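Soluble KIT ligand (Mus musculus, PDB 2O27) acts as a dimeric growth factor and cytokine that binds and activates the receptor tyrosine kinase KIT, supporting cell survival, haematopoiesis, gametogenesis and melanogenesis. Local coordinates at residues I13-A18 with Y71-K76; Y24-N29 with T55-K60; A32-L37 with N118-A123; M46-S51 with C87-A92. One frame throughout, in Å; residues are numbered along the deposited sequence.

Contact 1. Residues I13-A18 with Y71-K76; sequences ITKLVA and YSIIDK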
# COMPACT_ATOMS: atom_id res chain seq x y z
N ILE A 13 -10.48 -8.45 -7.28
CA ILE A 13 -9.17 -8.51 -6.70
C ILE A 13 -8.17 -7.77 -7.61
O ILE A 13 -7.18 -7.22 -7.14
CB ILE A 13 -8.80 -10.00 -6.53
CG1 ILE A 13 -9.70 -10.59 -5.43
CG2 ILE A 13 -7.32 -10.20 -6.25
CD1 ILE A 13 -9.53 -12.08 -5.22
N THR A 14 -8.45 -7.75 -8.91
CA THR A 14 -7.59 -7.11 -9.90
C THR A 14 -7.46 -5.62 -9.63
O THR A 14 -6.35 -5.08 -9.65
CB THR A 14 -8.14 -7.34 -11.34
OG1 THR A 14 -8.10 -8.75 -11.64
CG2 THR A 14 -7.29 -6.61 -12.38
N LYS A 15 -8.58 -4.97 -9.37
CA LYS A 15 -8.59 -3.55 -9.08
C LYS A 15 -7.82 -3.31 -7.77
O LYS A 15 -7.04 -2.36 -7.66
CB LYS A 15 -10.03 -3.05 -8.96
CG LYS A 15 -10.22 -1.54 -9.12
CD LYS A 15 -10.22 -0.80 -7.78
CE LYS A 15 -10.40 0.72 -7.95
NZ LYS A 15 -11.65 1.11 -8.64
N LEU A 16 -8.02 -4.21 -6.80
CA LEU A 16 -7.36 -4.12 -5.50
C LEU A 16 -5.85 -4.19 -5.68
O LEU A 16 -5.11 -3.35 -5.19
CB LEU A 16 -7.80 -5.27 -4.59
CG LEU A 16 -7.90 -5.09 -3.08
CD1 LEU A 16 -7.29 -6.29 -2.40
CD2 LEU A 16 -7.24 -3.82 -2.62
N VAL A 17 -5.40 -5.22 -6.40
CA VAL A 17 -3.97 -5.41 -6.62
C VAL A 17 -3.41 -4.19 -7.34
O VAL A 17 -2.28 -3.79 -7.08
CB VAL A 17 -3.67 -6.68 -7.44
CG1 VAL A 17 -2.21 -6.73 -7.84
CG2 VAL A 17 -4.02 -7.91 -6.61
N ALA A 18 -4.21 -3.61 -8.22
CA ALA A 18 -3.81 -2.44 -9.01
C ALA A 18 -3.75 -1.17 -8.17
O ALA A 18 -3.05 -0.20 -8.53
CB ALA A 18 -4.78 -2.24 -10.18
N TYR A 71 -10.52 -0.57 1.30
CA TYR A 71 -11.17 -1.02 2.53
C TYR A 71 -12.39 -1.89 2.21
O TYR A 71 -12.52 -2.98 2.74
CB TYR A 71 -11.63 0.18 3.41
CG TYR A 71 -12.25 -0.24 4.73
CD1 TYR A 71 -11.48 -0.31 5.89
CD2 TYR A 71 -13.59 -0.62 4.81
CE1 TYR A 71 -12.02 -0.75 7.11
CE2 TYR A 71 -14.14 -1.07 6.03
CZ TYR A 71 -13.34 -1.12 7.17
OH TYR A 71 -13.84 -1.54 8.37
N SER A 72 -13.26 -1.39 1.33
CA SER A 72 -14.48 -2.13 0.97
C SER A 72 -14.22 -3.49 0.32
O SER A 72 -14.83 -4.49 0.72
CB SER A 72 -15.34 -1.27 0.03
OG SER A 72 -14.59 -0.79 -1.07
N ILE A 73 -13.34 -3.53 -0.68
CA ILE A 73 -13.02 -4.79 -1.36
C ILE A 73 -12.43 -5.81 -0.37
O ILE A 73 -12.86 -6.95 -0.31
CB ILE A 73 -11.98 -4.56 -2.50
CG1 ILE A 73 -12.45 -3.47 -3.47
CG2 ILE A 73 -11.77 -5.85 -3.27
CD1 ILE A 73 -11.34 -3.01 -4.45
N ILE A 74 -11.45 -5.38 0.40
CA ILE A 74 -10.82 -6.26 1.37
C ILE A 74 -11.85 -6.76 2.39
O ILE A 74 -11.85 -7.95 2.78
CB ILE A 74 -9.69 -5.52 2.13
CG1 ILE A 74 -8.53 -5.23 1.18
CG2 ILE A 74 -9.24 -6.33 3.36
CD1 ILE A 74 -7.47 -4.26 1.76
N ASP A 75 -12.70 -5.85 2.86
CA ASP A 75 -13.72 -6.21 3.84
C ASP A 75 -14.65 -7.28 3.24
O ASP A 75 -15.06 -8.20 3.94
CB ASP A 75 -14.54 -4.97 4.24
CG ASP A 75 -15.61 -5.30 5.28
OD1 ASP A 75 -16.79 -5.03 5.01
OD2 ASP A 75 -15.29 -5.83 6.36
N LYS A 76 -14.99 -7.12 1.97
CA LYS A 76 -15.85 -8.07 1.28
C LYS A 76 -15.15 -9.42 1.19
O LYS A 76 -15.76 -10.46 1.43
CB LYS A 76 -16.18 -7.56 -0.12
CG LYS A 76 -16.81 -8.60 -1.05
CD LYS A 76 -18.22 -8.96 -0.63
CE LYS A 76 -18.79 -10.07 -1.51
NZ LYS A 76 -18.71 -9.73 -2.96
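Two helices of the cytokine four-helix bundle, 13-18 and 70-91, pack where L16 lies against I73 and I74. Their short segments run closer to antiparallel than to parallel, at 131°, with the axes 10.1 Å apart. The branch point of L16 does much of the touching: its CG lies 3.9 Å from I73 CG2, the two side chains sliding past each other in opposite directions. From the same leucine, the CD1 methyl lies 3.9 Å from I74 CG1, the two side chains crossing at about a right angle. I74 meets it with CG1, the inner carbon of its longer branch, although its CB is set off to one side.

In this bundle L16 also touches F114 of helix 110-124, and I74 touches L57 and L58 of helix 43-58, which places the contact in the shared apolar core. Toward its edge, the aliphatic part of K15 crosses I73, with CD 4.2 Å from I73 CD1. The lysine chain bends at chi2 (-94°), and this turns CD toward the isoleucine while NZ continues outward to a weak hydrogen bond with E66 O of the second subunit.

Contact 2. Residues Y24-N29 with T55-K60; sequences YMITLN and TTLLDK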
# COMPACT_ATOMS: atom_id res chain seq x y z
N TYR A 24 4.51 -3.41 -1.44
CA TYR A 24 3.94 -3.55 -0.10
C TYR A 24 3.98 -5.05 0.25
O TYR A 24 3.46 -5.86 -0.50
CB TYR A 24 2.48 -3.08 -0.10
CG TYR A 24 1.82 -3.10 1.25
CD1 TYR A 24 2.36 -2.38 2.30
CD2 TYR A 24 0.66 -3.83 1.48
CE1 TYR A 24 1.76 -2.36 3.54
CE2 TYR A 24 0.04 -3.82 2.74
CZ TYR A 24 0.59 -3.09 3.76
OH TYR A 24 0.01 -3.03 5.00
N MET A 25 4.57 -5.41 1.39
CA MET A 25 4.66 -6.80 1.81
C MET A 25 3.49 -7.23 2.70
O MET A 25 3.23 -6.66 3.77
CB MET A 25 6.00 -7.05 2.54
CG MET A 25 7.26 -6.96 1.68
SD MET A 25 7.12 -7.69 0.02
CE MET A 25 7.49 -9.41 0.37
N ILE A 26 2.76 -8.25 2.26
CA ILE A 26 1.65 -8.72 3.05
C ILE A 26 2.05 -10.01 3.73
O ILE A 26 2.37 -11.00 3.08
CB ILE A 26 0.40 -8.97 2.19
CG1 ILE A 26 -0.05 -7.66 1.53
CG2 ILE A 26 -0.70 -9.59 3.06
CD1 ILE A 26 -1.04 -7.87 0.44
N THR A 27 2.03 -9.97 5.06
CA THR A 27 2.39 -11.10 5.88
C THR A 27 1.34 -12.20 5.96
O THR A 27 0.18 -11.94 6.26
CB THR A 27 2.72 -10.64 7.32
OG1 THR A 27 3.85 -9.76 7.28
CG2 THR A 27 3.06 -11.83 8.21
N LEU A 28 1.78 -13.43 5.70
CA LEU A 28 0.92 -14.62 5.72
C LEU A 28 1.68 -15.83 6.31
O LEU A 28 2.83 -16.10 5.94
CB LEU A 28 0.47 -14.94 4.30
CG LEU A 28 -0.33 -16.22 4.01
CD1 LEU A 28 -1.72 -16.17 4.67
CD2 LEU A 28 -0.45 -16.38 2.50
N ASN A 29 1.05 -16.52 7.26
CA ASN A 29 1.65 -17.71 7.84
C ASN A 29 1.24 -18.76 6.83
O ASN A 29 0.10 -19.25 6.82
CB ASN A 29 1.07 -17.98 9.23
CG ASN A 29 1.31 -16.82 10.18
OD1 ASN A 29 2.41 -16.25 10.21
ND2 ASN A 29 0.30 -16.45 10.93
N THR A 55 -7.61 -9.70 8.07
CA THR A 55 -7.92 -8.89 9.24
C THR A 55 -6.85 -7.82 9.43
O THR A 55 -7.15 -6.63 9.56
CB THR A 55 -8.00 -9.76 10.51
OG1 THR A 55 -9.20 -10.52 10.48
CG2 THR A 55 -7.99 -8.89 11.78
N THR A 56 -5.59 -8.26 9.46
CA THR A 56 -4.46 -7.37 9.62
C THR A 56 -4.39 -6.34 8.48
O THR A 56 -4.17 -5.16 8.73
CB THR A 56 -3.15 -8.22 9.67
OG1 THR A 56 -3.06 -8.90 10.94
CG2 THR A 56 -1.92 -7.35 9.48
N LEU A 57 -4.60 -6.80 7.24
CA LEU A 57 -4.56 -5.91 6.08
C LEU A 57 -5.62 -4.81 6.15
O LEU A 57 -5.33 -3.64 5.92
CB LEU A 57 -4.79 -6.69 4.77
CG LEU A 57 -3.93 -6.50 3.51
CD1 LEU A 57 -4.87 -6.61 2.29
CD2 LEU A 57 -3.16 -5.18 3.50
N LEU A 58 -6.86 -5.20 6.46
CA LEU A 58 -7.98 -4.27 6.55
C LEU A 58 -7.72 -3.09 7.50
O LEU A 58 -8.04 -1.94 7.18
CB LEU A 58 -9.25 -4.99 7.01
CG LEU A 58 -10.50 -4.08 7.03
CD1 LEU A 58 -10.87 -3.72 5.60
CD2 LEU A 58 -11.67 -4.78 7.73
N ASP A 59 -7.14 -3.38 8.65
CA ASP A 59 -6.85 -2.37 9.65
C ASP A 59 -5.82 -1.34 9.15
O ASP A 59 -5.51 -0.37 9.83
CB ASP A 59 -6.34 -3.08 10.91
CG ASP A 59 -5.82 -2.11 11.95
OD1 ASP A 59 -4.59 -2.06 12.15
OD2 ASP A 59 -6.63 -1.42 12.58
N LYS A 60 -5.32 -1.54 7.93
CA LYS A 60 -4.35 -0.60 7.41
C LYS A 60 -4.99 0.47 6.53
O LYS A 60 -4.33 1.38 6.10
CB LYS A 60 -3.25 -1.34 6.63
CG LYS A 60 -2.13 -1.88 7.53
CD LYS A 60 -2.60 -2.95 8.48
CE LYS A 60 -1.69 -3.10 9.71
NZ LYS A 60 -0.26 -3.19 9.35
O HOH W 1 -0.87 -5.27 6.90
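The ring of Y24 meets L57 at its edge: the CD2 methyl of L57 lies in the ring plane, 3.6 Å from Y24 CE2. The leucine and the tyrosine slide past each other in opposite directions. This joins the segment entering strand 26-30, which lies in the crossover between the first two helices of the four-helix cytokine fold, to the C-terminal end of helix 43-58. With Y24 CG swung away from its own amide nitrogen (chi1 -176°), the ring extends from the backbone toward the helix and carries its hydroxyl as far as K60. There Y24 OH rests on the aliphatic part of the lysine, 3.5 Å from K60 CG, and the two side chains cross at about a right angle, though the modelled lysine chain is strained and this detail less sure.

The polar ends of both residues turn to the second subunit. D23 of that subunit accepts a hydrogen bond from Y24 through OD1 and forms a salt bridge with K60 NZ through OD2, so that one carboxylate ties the two together at the dimer interface. A water adds a further link, donating to Y24 OH at 3.1 Å and accepting a weak bond from K60 NZ at 3.3 Å. The phenol oxygen is thus gripped by the water as well as by the aspartate. Behind the tyrosine, I26 is held in the two-stranded sheet by backbone bonding to F108. Its side chain leaves the backbone to one side, yet the end reaches inward and brings I26 CD1 to 4.4 Å from L57 CD1.

Contact 3. Residues A32-L37 with N118-A123; sequences AGMDVL and NRSIDA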
# COMPACT_ATOMS: atom_id res chain seq x y z
N ALA A 32 2.89 -24.86 4.49
CA ALA A 32 3.75 -25.63 3.59
C ALA A 32 3.08 -26.82 2.90
O ALA A 32 2.34 -27.57 3.51
CB ALA A 32 4.98 -26.11 4.34
N GLY A 33 3.37 -26.98 1.61
CA GLY A 33 2.82 -28.10 0.88
C GLY A 33 1.52 -27.74 0.18
O GLY A 33 0.93 -28.56 -0.52
N MET A 34 1.08 -26.51 0.39
CA MET A 34 -0.14 -26.07 -0.23
C MET A 34 -0.02 -26.17 -1.75
O MET A 34 -1.02 -26.32 -2.45
CB MET A 34 -0.44 -24.63 0.14
CG MET A 34 -1.51 -24.04 -0.74
SD MET A 34 -1.18 -22.35 -1.17
CE MET A 34 -2.79 -21.87 -1.76
N ASP A 35 1.20 -26.08 -2.25
CA ASP A 35 1.38 -26.15 -3.70
C ASP A 35 1.50 -27.56 -4.27
O ASP A 35 1.40 -27.74 -5.49
CB ASP A 35 2.57 -25.27 -4.14
CG ASP A 35 3.77 -25.38 -3.20
OD1 ASP A 35 4.72 -24.59 -3.38
OD2 ASP A 35 3.77 -26.24 -2.30
N VAL A 36 1.68 -28.56 -3.41
CA VAL A 36 1.80 -29.94 -3.89
C VAL A 36 0.84 -30.93 -3.21
O VAL A 36 0.29 -31.83 -3.85
CB VAL A 36 3.24 -30.48 -3.68
CG1 VAL A 36 4.24 -29.61 -4.43
CG2 VAL A 36 3.60 -30.51 -2.21
N LEU A 37 0.62 -30.74 -1.92
CA LEU A 37 -0.24 -31.63 -1.15
C LEU A 37 -1.70 -31.62 -1.55
O LEU A 37 -2.21 -30.64 -2.09
CB LEU A 37 -0.12 -31.29 0.33
CG LEU A 37 0.32 -32.31 1.37
CD1 LEU A 37 1.34 -33.30 0.81
CD2 LEU A 37 0.90 -31.52 2.55
N ASN A 118 -6.69 -16.80 -4.45
CA ASN A 118 -7.46 -17.34 -5.57
C ASN A 118 -7.28 -18.84 -5.68
O ASN A 118 -8.24 -19.56 -5.95
CB ASN A 118 -7.03 -16.70 -6.88
CG ASN A 118 -7.70 -15.38 -7.11
OD1 ASN A 118 -7.29 -14.60 -7.95
ND2 ASN A 118 -8.76 -15.12 -6.35
N ARG A 119 -6.06 -19.31 -5.46
CA ARG A 119 -5.82 -20.74 -5.52
C ARG A 119 -6.51 -21.47 -4.36
O ARG A 119 -6.95 -22.59 -4.54
CB ARG A 119 -4.32 -21.04 -5.56
CG ARG A 119 -3.71 -20.70 -6.93
CD ARG A 119 -2.21 -20.98 -7.04
NE ARG A 119 -1.38 -19.87 -6.58
CZ ARG A 119 -0.10 -19.70 -6.92
NH1 ARG A 119 0.50 -20.57 -7.73
NH2 ARG A 119 0.58 -18.67 -6.45
N SER A 120 -6.61 -20.84 -3.19
CA SER A 120 -7.28 -21.48 -2.06
C SER A 120 -8.77 -21.55 -2.36
O SER A 120 -9.43 -22.56 -2.13
CB SER A 120 -7.07 -20.69 -0.76
OG SER A 120 -5.76 -20.84 -0.26
N ILE A 121 -9.30 -20.46 -2.88
CA ILE A 121 -10.70 -20.39 -3.23
C ILE A 121 -11.04 -21.48 -4.23
O ILE A 121 -12.04 -22.18 -4.08
CB ILE A 121 -11.04 -19.03 -3.83
CG1 ILE A 121 -10.87 -17.95 -2.76
CG2 ILE A 121 -12.44 -19.05 -4.42
CD1 ILE A 121 -11.73 -18.17 -1.51
N ASP A 122 -10.21 -21.61 -5.26
CA ASP A 122 -10.45 -22.62 -6.28
C ASP A 122 -10.43 -24.01 -5.68
O ASP A 122 -11.29 -24.83 -6.00
CB ASP A 122 -9.41 -22.51 -7.40
CG ASP A 122 -9.60 -21.26 -8.24
OD1 ASP A 122 -10.74 -20.74 -8.26
OD2 ASP A 122 -8.63 -20.80 -8.87
N ALA A 123 -9.47 -24.26 -4.81
CA ALA A 123 -9.36 -25.56 -4.16
C ALA A 123 -10.65 -25.85 -3.40
O ALA A 123 -11.12 -26.98 -3.36
CB ALA A 123 -8.18 -25.55 -3.21
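M34 meets helix 110-124 through a single atom, its terminal methyl. M34 CE lies 3.5 Å from S120 OG and 4.2 Å from R119 CB, so it sits over two consecutive residues of the helix. The methionine sets out toward the helix from CB, and the chain carries on outward because CG stands opposite the backbone nitrogen (chi1 166°); a bend at chi2 then sets the thioether across R119 at about a right angle. R119 offers only the start of its chain, which then runs on past the methionine, NE making a weak bond to S115 O.

The serine hydroxyl has its polar need met inside its own helix, by a hydrogen bond to I116 O. It therefore presents itself to the methyl as a neighbour in van der Waals contact, not as a bonding partner. W42 touches both M34 and S120, and M46 and L50 of helix 43-58 also pack on the serine, so S120 is surrounded on this side by M34, W42, M46 and L50.

One step further out, the loop backbone fixes where M34 points. The carbonyl oxygen of G33 receives two amides, V36 N at 3.0 Å and L37 N at 2.6 Å. The first bond closes a type I beta turn with M34 and D35 at its corner positions. L37 O in turn accepts a bond from W42 NE1. A buried methionine projected from a compact turn thus seats the long crossover loop on the last helix of a four-helix-bundle cytokine.

Contact 4. Residues M46-S51 with C87-A92; sequences MVIQLS and CMEENA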
# COMPACT_ATOMS: atom_id res chain seq x y z
N MET A 46 -5.20 -23.04 5.69
CA MET A 46 -4.93 -21.90 4.82
C MET A 46 -6.04 -20.85 4.83
O MET A 46 -5.77 -19.65 4.76
CB MET A 46 -4.69 -22.36 3.38
CG MET A 46 -3.20 -22.52 3.03
SD MET A 46 -2.24 -20.97 3.22
CE MET A 46 -3.18 -19.89 2.20
N VAL A 47 -7.28 -21.32 4.90
CA VAL A 47 -8.41 -20.42 4.93
C VAL A 47 -8.34 -19.65 6.25
O VAL A 47 -8.64 -18.46 6.30
CB VAL A 47 -9.73 -21.22 4.76
CG1 VAL A 47 -10.20 -21.78 6.08
CG2 VAL A 47 -10.75 -20.37 4.08
N ILE A 48 -7.92 -20.31 7.32
CA ILE A 48 -7.81 -19.65 8.61
C ILE A 48 -6.70 -18.59 8.53
O ILE A 48 -6.88 -17.46 9.00
CB ILE A 48 -7.53 -20.67 9.75
CG1 ILE A 48 -8.83 -21.41 10.11
CG2 ILE A 48 -6.98 -19.98 10.98
CD1 ILE A 48 -8.64 -22.57 11.15
N GLN A 49 -5.58 -18.93 7.90
CA GLN A 49 -4.44 -18.01 7.75
C GLN A 49 -4.79 -16.80 6.87
O GLN A 49 -4.37 -15.68 7.13
CB GLN A 49 -3.23 -18.74 7.16
CG GLN A 49 -2.59 -19.78 8.07
CD GLN A 49 -2.39 -19.28 9.50
OE1 GLN A 49 -1.98 -18.14 9.73
NE2 GLN A 49 -2.68 -20.14 10.47
N LEU A 50 -5.56 -17.02 5.81
CA LEU A 50 -5.92 -15.91 4.95
C LEU A 50 -6.79 -14.95 5.74
O LEU A 50 -6.62 -13.75 5.65
CB LEU A 50 -6.65 -16.42 3.71
CG LEU A 50 -5.71 -17.14 2.74
CD1 LEU A 50 -6.50 -17.91 1.65
CD2 LEU A 50 -4.75 -16.09 2.12
N SER A 51 -7.70 -15.51 6.53
CA SER A 51 -8.61 -14.73 7.35
C SER A 51 -7.79 -13.82 8.28
O SER A 51 -8.06 -12.63 8.35
CB SER A 51 -9.49 -15.68 8.17
OG SER A 51 -10.38 -14.97 9.01
N CYS A 87 -17.48 -22.97 7.10
CA CYS A 87 -17.66 -24.22 6.37
C CYS A 87 -16.57 -25.25 6.73
O CYS A 87 -16.87 -26.38 7.13
CB CYS A 87 -17.65 -23.93 4.87
SG CYS A 87 -17.88 -25.34 3.73
N MET A 88 -15.30 -24.87 6.60
CA MET A 88 -14.22 -25.81 6.91
C MET A 88 -14.15 -26.22 8.38
O MET A 88 -13.83 -27.36 8.69
CB MET A 88 -12.87 -25.24 6.47
CG MET A 88 -12.73 -25.03 4.96
SD MET A 88 -12.58 -26.55 3.99
CE MET A 88 -14.29 -26.88 3.57
N GLU A 89 -14.46 -25.31 9.29
CA GLU A 89 -14.39 -25.64 10.71
C GLU A 89 -15.53 -26.58 11.10
O GLU A 89 -15.35 -27.53 11.85
CB GLU A 89 -14.45 -24.36 11.55
CG GLU A 89 -13.90 -24.54 12.94
CD GLU A 89 -12.45 -24.97 12.91
OE1 GLU A 89 -11.82 -24.87 11.85
OE2 GLU A 89 -11.93 -25.39 13.96
N GLU A 90 -16.71 -26.30 10.57
CA GLU A 90 -17.90 -27.10 10.82
C GLU A 90 -17.72 -28.54 10.32
O GLU A 90 -18.42 -29.45 10.77
CB GLU A 90 -19.10 -26.46 10.12
CG GLU A 90 -20.45 -27.05 10.49
CD GLU A 90 -20.97 -26.53 11.82
OE1 GLU A 90 -21.88 -27.17 12.38
OE2 GLU A 90 -20.48 -25.48 12.30
N ASN A 91 -16.79 -28.74 9.39
CA ASN A 91 -16.57 -30.07 8.82
C ASN A 91 -15.13 -30.57 8.96
O ASN A 91 -14.78 -31.61 8.40
CB ASN A 91 -16.92 -30.08 7.33
CG ASN A 91 -18.30 -29.51 7.04
OD1 ASN A 91 -18.63 -29.22 5.89
ND2 ASN A 91 -19.11 -29.34 8.08
N ALA A 92 -14.30 -29.84 9.70
CA ALA A 92 -12.90 -30.23 9.87
C ALA A 92 -12.75 -31.59 10.55
O ALA A 92 -13.59 -31.99 11.36
CB ALA A 92 -12.16 -29.16 10.67
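M88 touches V47 of helix 43-58 with its CG, 4.3 Å from V47 CG1. The residue before it, C87, is joined by a disulfide to C2 and so ties helix 70-91 to the N-terminal end of the chain; this covalent link is one of two in the domain. M88 starts out toward helix 43-58, its CB pointing that way, but the rest of the chain leads away, and the side chain also packs on F124 of helix 110-124. V47 is buried and extends the apolar layer with L84 and V85, which lie farther back along helix 70-91. The pair therefore lies at one end of the seam between these two neighbouring helices of the bundle.

At E89 the contact reaches the surface. This side chain departs to one side of helix 43-58, then folds back at chi2 (60°) and returns the carboxylate toward I48. The extended chain of I48 (chi2 175°) carries its CD1 out to the carboxylate, 4.0 Å from E89 OE1. The same oxygen forms a salt bridge with R44 NE, one turn before I48 on the same helix.

Beyond E89 the backbone bonds are weak. N91 N makes two weak bonds, at 3.3 Å to both C87 O and M88 O, and A92 N makes another weak one to E89 O; N91 and A92 are poorly ordered. Between these two segments the chemistry is slight: one apolar touch and one methyl beside a carboxylate oxygen, 92 Å² buried in all. E89 and R44 add an ionic link between the two helices, which probably holds the carboxylate beside I48.

Overall arrangement
The four contacts tie one cytokine bundle together from different sides. Contacts 1 and 2 lie 13 Å apart between centres and share a core, with I74 CD1 3.5 Å from L57 CD1; both also touch the second subunit of the dimer. Contacts 3 and 4, likewise 13 Å apart, meet at S120, whose OG is 3.6 Å from L50 CD1. The centre of contact 1 lies about 21 Å from the centres of both, across the chain's centre, although contacts 1 and 4 both use helix 70-91. Contacts 2 and 4 are joined along helix 43-58 and through N29 ND2, 3.1 Å from Q49 OE1, a probable hydrogen bond between strand and helix.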